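Local atomic coordinates of protein ACDH-11, isoform b (Caenorhabditis elegans, PDB entry 4Y9J), a protein that belongs to the acyl-CoA dehydrogenase family of flavoproteins and binds flavin-adenine dinucleotide. Residues K154-L159 with K166-A171; K472-L477 with A532-G537; Q476-T481 with E493-A498. All coordinates share one frame; numbering follows the deposited sequence.

Interaction 1. Residues K154-L159 with K166-A171; sequences KTLTSL and KLATEA
Leu156 and Ala168 mark the closest backbone approach of 154-159 and 166-171, two successive helical segments whose CA atoms come to 6.3 Å at this point. So near an approach is consistent with the small alanine groups that the second helix turns toward Leu156. The contact is a worked example of one branched side chain laid against a helix face built from alanines. Ala168 and Ala171, three residues apart, both point their CB atoms toward the first helix, and Leu156 points its own CB back at them. The two methyls of the leucine divide the work. CD2 meets the methyl of Ala168, at 4.1 Å from its CB. CD1 reaches one turn further along the helix, to 4.0 Å from the CB of Ala171, and also lies 4.0 Å from the backbone O of Ala168. The torsions account for this fork: CG stands beside the backbone N and opposite the carbonyl carbon (chi1 -63°), and an extended chi2 of 177° carries CD1 outward to the far end of the contact. No hydrogen bond crosses between the segments; apart from that carbonyl oxygen, the contact is van der Waals packing of apolar side chains, all three buried. The helices keep their polar backbone atoms to themselves, as in the bond from Ser158 N to Lys154 O at 2.9 Å and that from Ala171 N to Leu167 O at 2.8 Å. Leu159 is where the first helix gives way to the connection, and Leu161 within that connection packs on both Leu156 and Ala168. Beyond them strands of the mixed sheet cover the contact: Leu256 of strand 252-258 lies against Ala168, and Ile298 at the end of strand 285-298 lies against Leu156, so the helix pair rests on the sheet.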
loop_
_atom_site.group_PDB
_atom_site.type_symbol
_atom_site.label_atom_id
_atom_site.label_comp_id
_atom_site.label_asym_id
_atom_site.label_seq_id
_atom_site.Cartn_x
_atom_site.Cartn_y
_atom_site.Cartn_z
ATOM N N LYS B 154 -29.622 -23.777 12.577
ATOM C CA LYS B 154 -30.962 -23.631 13.061
ATOM C C LYS B 154 -31.951 -23.713 11.914
ATOM O O LYS B 154 -33.004 -24.325 12.032
ATOM C CB LYS B 154 -31.102 -22.275 13.773
ATOM C CG LYS B 154 -32.488 -22.017 14.335
ATOM C CD LYS B 154 -32.794 -22.953 15.465
ATOM C CE LYS B 154 -34.186 -22.603 16.001
ATOM N NZ LYS B 154 -34.219 -22.470 17.468
ATOM N N THR B 155 -31.635 -23.016 10.817
ATOM C CA THR B 155 -32.521 -23.003 9.686
ATOM C C THR B 155 -32.692 -24.382 9.100
ATOM O O THR B 155 -33.816 -24.874 8.879
ATOM C CB THR B 155 -31.970 -22.056 8.613
ATOM O OG1 THR B 155 -31.951 -20.733 9.129
ATOM C CG2 THR B 155 -32.794 -22.095 7.338
ATOM N N LEU B 156 -31.588 -25.065 8.848
ATOM C CA LEU B 156 -31.663 -26.334 8.188
ATOM C C LEU B 156 -32.324 -27.429 9.063
ATOM O O LEU B 156 -33.150 -28.229 8.580
ATOM C CB LEU B 156 -30.285 -26.776 7.706
ATOM C CG LEU B 156 -29.625 -25.871 6.654
ATOM C CD1 LEU B 156 -28.222 -26.429 6.358
ATOM C CD2 LEU B 156 -30.451 -25.843 5.371
ATOM N N THR B 157 -32.060 -27.396 10.355
ATOM C CA THR B 157 -32.727 -28.322 11.224
ATOM C C THR B 157 -34.213 -28.013 11.407
ATOM O O THR B 157 -34.990 -28.926 11.507
ATOM C CB THR B 157 -32.024 -28.522 12.560
ATOM O OG1 THR B 157 -31.890 -27.289 13.234
ATOM C CG2 THR B 157 -30.673 -29.066 12.336
ATOM N N SER B 158 -34.590 -26.725 11.404
ATOM C CA SER B 158 -35.990 -26.325 11.567
ATOM C C SER B 158 -36.812 -26.757 10.421
ATOM O O SER B 158 -38.005 -26.969 10.608
ATOM C CB SER B 158 -36.165 -24.829 11.702
ATOM O OG SER B 158 -35.638 -24.470 12.929
ATOM N N LEU B 159 -36.203 -26.861 9.245
ATOM C CA LEU B 159 -36.933 -27.278 8.043
ATOM C C LEU B 159 -37.048 -28.778 7.906
ATOM O O LEU B 159 -37.572 -29.306 6.899
ATOM C CB LEU B 159 -36.281 -26.637 6.812
ATOM C CG LEU B 159 -36.405 -25.124 6.746
ATOM C CD1 LEU B 159 -35.458 -24.658 5.671
ATOM C CD2 LEU B 159 -37.799 -24.694 6.397
ATOM N N LYS B 166 -29.593 -34.384 1.340
ATOM C CA LYS B 166 -28.187 -34.753 1.296
ATOM C C LYS B 166 -27.212 -33.613 1.696
ATOM O O LYS B 166 -26.439 -33.740 2.647
ATOM C CB LYS B 166 -27.907 -35.223 -0.114
ATOM C CG LYS B 166 -26.515 -35.790 -0.381
ATOM C CD LYS B 166 -26.491 -36.256 -1.845
ATOM C CE LYS B 166 -25.322 -37.174 -2.152
ATOM N NZ LYS B 166 -24.127 -36.326 -2.246
ATOM N N LEU B 167 -27.276 -32.492 1.002
ATOM C CA LEU B 167 -26.386 -31.383 1.305
ATOM C C LEU B 167 -26.671 -30.770 2.700
ATOM O O LEU B 167 -25.756 -30.472 3.458
ATOM C CB LEU B 167 -26.457 -30.308 0.199
ATOM C CG LEU B 167 -25.498 -29.101 0.381
ATOM C CD1 LEU B 167 -24.045 -29.567 0.481
ATOM C CD2 LEU B 167 -25.651 -28.042 -0.717
ATOM N N ALA B 168 -27.952 -30.640 3.060
ATOM C CA ALA B 168 -28.312 -30.001 4.314
ATOM C C ALA B 168 -27.806 -30.854 5.471
ATOM O O ALA B 168 -27.392 -30.332 6.480
ATOM C CB ALA B 168 -29.799 -29.790 4.380
ATOM N N THR B 169 -27.847 -32.150 5.308
ATOM C CA THR B 169 -27.418 -33.072 6.370
ATOM C C THR B 169 -25.879 -32.980 6.562
ATOM O O THR B 169 -25.394 -32.820 7.688
ATOM C CB THR B 169 -27.898 -34.503 6.086
ATOM O OG1 THR B 169 -29.346 -34.546 6.021
ATOM C CG2 THR B 169 -27.361 -35.477 7.099
ATOM N N GLU B 170 -25.143 -33.039 5.469
ATOM C CA GLU B 170 -23.677 -32.838 5.519
ATOM C C GLU B 170 -23.322 -31.481 6.097
ATOM O O GLU B 170 -22.461 -31.378 6.967
ATOM C CB GLU B 170 -23.016 -33.010 4.163
ATOM C CG GLU B 170 -21.528 -32.606 4.238
ATOM C CD GLU B 170 -20.764 -32.812 2.949
ATOM O OE1 GLU B 170 -21.357 -32.629 1.846
ATOM O OE2 GLU B 170 -19.569 -33.170 3.074
ATOM N N ALA B 171 -24.043 -30.448 5.667
ATOM C CA ALA B 171 -23.826 -29.099 6.167
ATOM C C ALA B 171 -24.051 -29.039 7.667
ATOM O O ALA B 171 -23.220 -28.572 8.413
ATOM C CB ALA B 171 -24.702 -28.083 5.426
#

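Interaction 2. Residues K472-L477 with A532-G537; sequences KRVEQL and ARIYSG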
loop_
_atom_site.group_PDB
_atom_site.type_symbol
_atom_site.label_atom_id
_atom_site.label_comp_id
_atom_site.label_asym_id
_atom_site.label_seq_id
_atom_site.Cartn_x
_atom_site.Cartn_y
_atom_site.Cartn_z
ATOM N N LYS B 472 -47.487 -9.964 31.712
ATOM C CA LYS B 472 -47.317 -11.166 32.560
ATOM C C LYS B 472 -45.860 -11.459 32.904
ATOM O O LYS B 472 -45.545 -11.679 34.086
ATOM C CB LYS B 472 -47.894 -12.393 31.887
ATOM C CG LYS B 472 -49.389 -12.354 31.866
ATOM C CD LYS B 472 -49.975 -13.573 31.218
ATOM C CE LYS B 472 -51.475 -13.442 31.349
ATOM N NZ LYS B 472 -52.104 -14.595 30.677
ATOM N N ARG B 473 -44.973 -11.441 31.894
ATOM C CA ARG B 473 -43.531 -11.612 32.147
ATOM C C ARG B 473 -42.980 -10.538 33.119
ATOM O O ARG B 473 -42.308 -10.848 34.126
ATOM C CB ARG B 473 -42.742 -11.670 30.816
ATOM C CG ARG B 473 -41.230 -11.926 30.935
ATOM C CD ARG B 473 -40.917 -13.226 31.653
ATOM N NE ARG B 473 -39.490 -13.442 31.897
ATOM C CZ ARG B 473 -38.988 -13.914 33.037
ATOM N NH1 ARG B 473 -39.763 -14.205 34.044
ATOM N NH2 ARG B 473 -37.695 -14.113 33.176
ATOM N N VAL B 474 -43.305 -9.274 32.842
ATOM C CA VAL B 474 -42.813 -8.232 33.720
ATOM C C VAL B 474 -43.280 -8.443 35.144
ATOM O O VAL B 474 -42.496 -8.343 36.064
ATOM C CB VAL B 474 -43.216 -6.830 33.263
ATOM C CG1 VAL B 474 -42.800 -5.798 34.303
ATOM C CG2 VAL B 474 -42.557 -6.500 31.957
ATOM N N GLU B 475 -44.552 -8.744 35.330
ATOM C CA GLU B 475 -45.051 -9.003 36.700
ATOM C C GLU B 475 -44.404 -10.240 37.390
ATOM O O GLU B 475 -44.167 -10.209 38.678
ATOM C CB GLU B 475 -46.566 -9.071 36.733
ATOM C CG GLU B 475 -47.141 -10.144 35.823
ATOM C CD GLU B 475 -48.092 -11.148 36.493
ATOM O OE1 GLU B 475 -49.139 -10.718 37.035
ATOM O OE2 GLU B 475 -47.784 -12.378 36.409
ATOM N N GLN B 476 -44.040 -11.279 36.602
ATOM C CA GLN B 476 -43.294 -12.382 37.234
ATOM C C GLN B 476 -41.989 -11.900 37.840
ATOM O O GLN B 476 -41.602 -12.254 38.981
ATOM C CB GLN B 476 -42.931 -13.437 36.203
ATOM C CG GLN B 476 -44.125 -14.114 35.570
ATOM C CD GLN B 476 -43.754 -15.143 34.512
ATOM O OE1 GLN B 476 -42.709 -15.097 33.886
ATOM N NE2 GLN B 476 -44.619 -16.115 34.353
ATOM N N LEU B 477 -41.316 -11.062 37.055
ATOM C CA LEU B 477 -40.011 -10.552 37.427
ATOM C C LEU B 477 -40.189 -9.656 38.681
ATOM O O LEU B 477 -39.429 -9.715 39.685
ATOM C CB LEU B 477 -39.395 -9.804 36.266
ATOM C CG LEU B 477 -38.793 -10.705 35.163
ATOM C CD1 LEU B 477 -38.447 -9.904 33.914
ATOM C CD2 LEU B 477 -37.541 -11.451 35.661
ATOM N N ALA B 532 -37.717 -2.363 25.571
ATOM C CA ALA B 532 -36.379 -2.745 25.966
ATOM C C ALA B 532 -36.115 -2.299 27.380
ATOM O O ALA B 532 -35.644 -3.052 28.176
ATOM C CB ALA B 532 -35.342 -2.149 25.027
ATOM N N ARG B 533 -36.458 -1.055 27.716
ATOM C CA ARG B 533 -36.115 -0.516 29.027
ATOM C C ARG B 533 -36.957 -1.116 30.153
ATOM O O ARG B 533 -36.461 -1.285 31.258
ATOM C CB ARG B 533 -36.258 0.986 29.019
ATOM C CG ARG B 533 -35.242 1.634 28.088
ATOM C CD ARG B 533 -35.318 3.143 27.978
ATOM N NE ARG B 533 -36.599 3.621 27.421
ATOM C CZ ARG B 533 -36.795 4.510 26.426
ATOM N NH1 ARG B 533 -35.724 5.097 25.790
ATOM N NH2 ARG B 533 -38.100 4.818 26.100
ATOM N N ILE B 534 -38.242 -1.334 29.899
ATOM C CA ILE B 534 -39.128 -1.971 30.864
ATOM C C ILE B 534 -38.606 -3.370 31.181
ATOM O O ILE B 534 -38.519 -3.776 32.355
ATOM C CB ILE B 534 -40.600 -2.014 30.351
ATOM C CG1 ILE B 534 -41.172 -0.576 30.399
ATOM C CG2 ILE B 534 -41.480 -2.966 31.206
ATOM C CD1 ILE B 534 -42.527 -0.408 29.752
ATOM N N TYR B 535 -38.333 -4.113 30.126
ATOM C CA TYR B 535 -37.922 -5.510 30.268
ATOM C C TYR B 535 -36.579 -5.546 30.999
ATOM O O TYR B 535 -36.403 -6.328 31.957
ATOM C CB TYR B 535 -37.845 -6.157 28.874
ATOM C CG TYR B 535 -38.108 -7.641 28.812
ATOM C CD1 TYR B 535 -37.842 -8.482 29.889
ATOM C CD2 TYR B 535 -38.564 -8.220 27.608
ATOM C CE1 TYR B 535 -38.109 -9.876 29.799
ATOM C CE2 TYR B 535 -38.814 -9.588 27.496
ATOM C CZ TYR B 535 -38.539 -10.413 28.549
ATOM O OH TYR B 535 -38.750 -11.745 28.383
ATOM N N SER B 536 -35.660 -4.663 30.603
ATOM C CA SER B 536 -34.296 -4.652 31.161
ATOM C C SER B 536 -34.356 -4.244 32.651
ATOM O O SER B 536 -33.674 -4.833 33.527
ATOM C CB SER B 536 -33.355 -3.729 30.378
ATOM O OG SER B 536 -33.123 -4.207 29.061
ATOM N N GLY B 537 -35.193 -3.260 32.963
ATOM C CA GLY B 537 -35.314 -2.829 34.332
ATOM C C GLY B 537 -35.809 -3.913 35.262
ATOM O O GLY B 537 -35.339 -4.085 36.418
#
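Tyr535 reaches across from 532-537 to Arg473 and Leu477, and its phenol end is the part that does most of the touching. The OH lies 3.6 Å from Arg473 CG and 4.0 Å from Arg473 NE, in the plane of the guanidinium and at its edge. Ring and guanidinium are nearly perpendicular, 83° apart, so they do not stack. Leu477 CD1 comes from the same side of the ring as Arg473 CG, also obliquely, 4.1 Å from Tyr535 CE1. Val474 and Ile534 complete the shell, their branches crossing at about a right angle with the two CG2 methyls 3.8 Å apart.

What places the arginine comes next. Its first torsion, with CG opposite the backbone N (chi1 -177°), sets CG beside the phenol end, and the bend at chi2 turns the guanidinium so that its edge meets the OH. Leu477 CG lies over one guanidinium face, toward its rim, and NH1 gives a hydrogen bond to Gln476 OE1 at 3.1 Å. Further out, Glu374 OE2 takes both a salt bridge from Arg473 NE and a hydrogen bond with Tyr535 OH; this shared carboxylate ties the two groups together, probably steadies their relative position and would probably offset the nearby charge of Arg377.

The segments run roughly parallel, 29° apart with axes 10.0 Å from each other, within the C-terminal helical bundle. Helix 352-383 supplies Glu374 and packs Leu371 and Leu378 on Tyr535, helix 389-419 adds Met394, and helix 486-512 sets Val495 against Val474 and Ile534.

Interaction 3. Residues Q476-T481 with E493-A498; sequences QLLGNT and EAVESA
Glu496 brings to Leu478 the one flat group at this contact, its carboxylate. Leu478 CD1 approaches from one side of the carboxylate plane, well displaced toward the flank where CG and OE2 lie, and stands 4.1 Å from OE2. The setting is two consecutive helices of the C-terminal helical bundle, 466-478 and 486-512, joined by a short connection that begins with a type II beta turn. The backbones stay well apart, with 8.7 Å between the CA atoms of Leu478 and Val495, and a long side chain has to span the gap. Leu478 does so with a single methyl. CD1 lies 3.7 Å from Glu496 CG and 3.9 Å from Val495 CG1, so it settles between two neighbouring residues of the second helix. Its reach comes from an extended chi2 (-175°), which sends CD1 straight on from the helix. The side chains of Leu478 and Glu496 pass alongside one another, running opposite ways, with the methyl set against the CG methylene of the acid. A glutamate can thus serve an apolar contact with its stem while its charged end stays on the solvent-exposed side, where OE2 has a long, weak ion pair with Lys492. Val495, by contrast, is buried and points its CB toward the leucine. Outside the pair, Ile541 of helix 524-545 packs on Leu478, and Leu567 from a loop packs on Val495. The helix end itself is shaped by the beta turn, which runs from Leu478 to Thr481. Gly479 is the first residue to abandon the helical backbone, and Asn480 follows with a positive phi of 63°, as the third position of such a turn requires. The turn is closed by the backbone bond from Thr481 N to Leu478 O, 2.8 Å long.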
loop_
_atom_site.group_PDB
_atom_site.type_symbol
_atom_site.label_atom_id
_atom_site.label_comp_id
_atom_site.label_asym_id
_atom_site.label_seq_id
_atom_site.Cartn_x
_atom_site.Cartn_y
_atom_site.Cartn_z
ATOM N N GLN B 476 -44.040 -11.279 36.602
ATOM C CA GLN B 476 -43.294 -12.382 37.234
ATOM C C GLN B 476 -41.989 -11.900 37.840
ATOM O O GLN B 476 -41.602 -12.254 38.981
ATOM C CB GLN B 476 -42.931 -13.437 36.203
ATOM C CG GLN B 476 -44.125 -14.114 35.570
ATOM C CD GLN B 476 -43.754 -15.143 34.512
ATOM O OE1 GLN B 476 -42.709 -15.097 33.886
ATOM N NE2 GLN B 476 -44.619 -16.115 34.353
ATOM N N LEU B 477 -41.316 -11.062 37.055
ATOM C CA LEU B 477 -40.011 -10.552 37.427
ATOM C C LEU B 477 -40.189 -9.656 38.681
ATOM O O LEU B 477 -39.429 -9.715 39.685
ATOM C CB LEU B 477 -39.395 -9.804 36.266
ATOM C CG LEU B 477 -38.793 -10.705 35.163
ATOM C CD1 LEU B 477 -38.447 -9.904 33.914
ATOM C CD2 LEU B 477 -37.541 -11.451 35.661
ATOM N N LEU B 478 -41.238 -8.853 38.661
ATOM C CA LEU B 478 -41.405 -7.869 39.718
ATOM C C LEU B 478 -41.924 -8.553 41.012
ATOM O O LEU B 478 -41.626 -8.091 42.128
ATOM C CB LEU B 478 -42.336 -6.735 39.278
ATOM C CG LEU B 478 -41.787 -5.815 38.166
ATOM C CD1 LEU B 478 -42.773 -4.703 37.944
ATOM C CD2 LEU B 478 -40.403 -5.283 38.477
ATOM N N GLY B 479 -42.705 -9.625 40.869
ATOM C CA GLY B 479 -43.061 -10.457 42.051
ATOM C C GLY B 479 -41.721 -11.010 42.534
ATOM O O GLY B 479 -40.810 -11.188 41.722
ATOM N N ASN B 480 -41.557 -11.261 43.832
ATOM C CA ASN B 480 -40.187 -11.462 44.390
ATOM C C ASN B 480 -39.210 -10.243 44.309
ATOM O O ASN B 480 -38.062 -10.394 44.705
ATOM C CB ASN B 480 -39.481 -12.797 43.930
ATOM C CG ASN B 480 -39.630 -13.109 42.428
ATOM O OD1 ASN B 480 -38.801 -12.688 41.575
ATOM N ND2 ASN B 480 -40.677 -13.875 42.094
ATOM N N THR B 481 -39.649 -9.050 43.848
ATOM C CA THR B 481 -38.979 -7.768 44.235
ATOM C C THR B 481 -38.802 -7.715 45.770
ATOM O O THR B 481 -39.689 -8.119 46.572
ATOM C CB THR B 481 -39.731 -6.428 43.857
ATOM O OG1 THR B 481 -40.033 -6.343 42.465
ATOM C CG2 THR B 481 -38.866 -5.189 44.190
ATOM N N GLU B 493 -42.019 0.412 41.189
ATOM C CA GLU B 493 -43.158 1.282 40.882
ATOM C C GLU B 493 -42.905 2.040 39.578
ATOM O O GLU B 493 -43.835 2.337 38.834
ATOM C CB GLU B 493 -43.447 2.273 42.011
ATOM C CG GLU B 493 -43.920 1.559 43.265
ATOM C CD GLU B 493 -43.888 2.404 44.524
ATOM O OE1 GLU B 493 -43.431 3.551 44.492
ATOM O OE2 GLU B 493 -44.330 1.912 45.564
ATOM N N ALA B 494 -41.647 2.333 39.288
ATOM C CA ALA B 494 -41.285 2.974 37.990
ATOM C C ALA B 494 -41.605 2.066 36.766
ATOM O O ALA B 494 -42.232 2.486 35.777
ATOM C CB ALA B 494 -39.839 3.368 38.017
ATOM N N VAL B 495 -41.230 0.803 36.870
ATOM C CA VAL B 495 -41.489 -0.151 35.813
ATOM C C VAL B 495 -43.017 -0.366 35.625
ATOM O O VAL B 495 -43.540 -0.329 34.504
ATOM C CB VAL B 495 -40.778 -1.473 36.138
ATOM C CG1 VAL B 495 -41.185 -2.526 35.133
ATOM C CG2 VAL B 495 -39.279 -1.318 36.123
ATOM N N GLU B 496 -43.747 -0.563 36.725
ATOM C CA GLU B 496 -45.229 -0.719 36.638
ATOM C C GLU B 496 -45.958 0.432 35.963
ATOM O O GLU B 496 -46.932 0.253 35.178
ATOM C CB GLU B 496 -45.850 -0.985 38.000
ATOM C CG GLU B 496 -45.630 -2.428 38.403
ATOM C CD GLU B 496 -46.006 -2.706 39.823
ATOM O OE1 GLU B 496 -46.255 -1.734 40.601
ATOM O OE2 GLU B 496 -46.086 -3.907 40.142
ATOM N N SER B 497 -45.489 1.609 36.320
ATOM C CA SER B 497 -46.028 2.869 35.770
ATOM C C SER B 497 -45.765 2.984 34.266
ATOM O O SER B 497 -46.656 3.348 33.490
ATOM C CB SER B 497 -45.373 4.055 36.450
ATOM O OG SER B 497 -45.993 5.236 36.010
ATOM N N ALA B 498 -44.550 2.639 33.875
ATOM C CA ALA B 498 -44.174 2.707 32.469
ATOM C C ALA B 498 -44.927 1.650 31.681
ATOM O O ALA B 498 -45.406 1.908 30.582
ATOM C CB ALA B 498 -42.677 2.552 32.304
#

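Overall arrangement
Interactions 2 and 3 share helix 466-478 and touch directly: Val474 CG1 lies 3.7 Å from Val495 CG1. Their centres are about 7 Å apart, and together they join three helices of one bundle. Interaction 1 stands apart, its centre about 35 Å from that of interaction 2, in the N-terminal region. Chemistry follows place. Interaction 1, buried against a sheet, has no hydrogen bond across it and sets one leucine against two alanines; interaction 2, also largely buried, combines apolar packing with an arginine and a tyrosine that share a glutamate from a neighbouring helix; interaction 3, mostly buried but reaching the surface at a helix end, sets a leucine between a buried valine and the stem of an exposed acid.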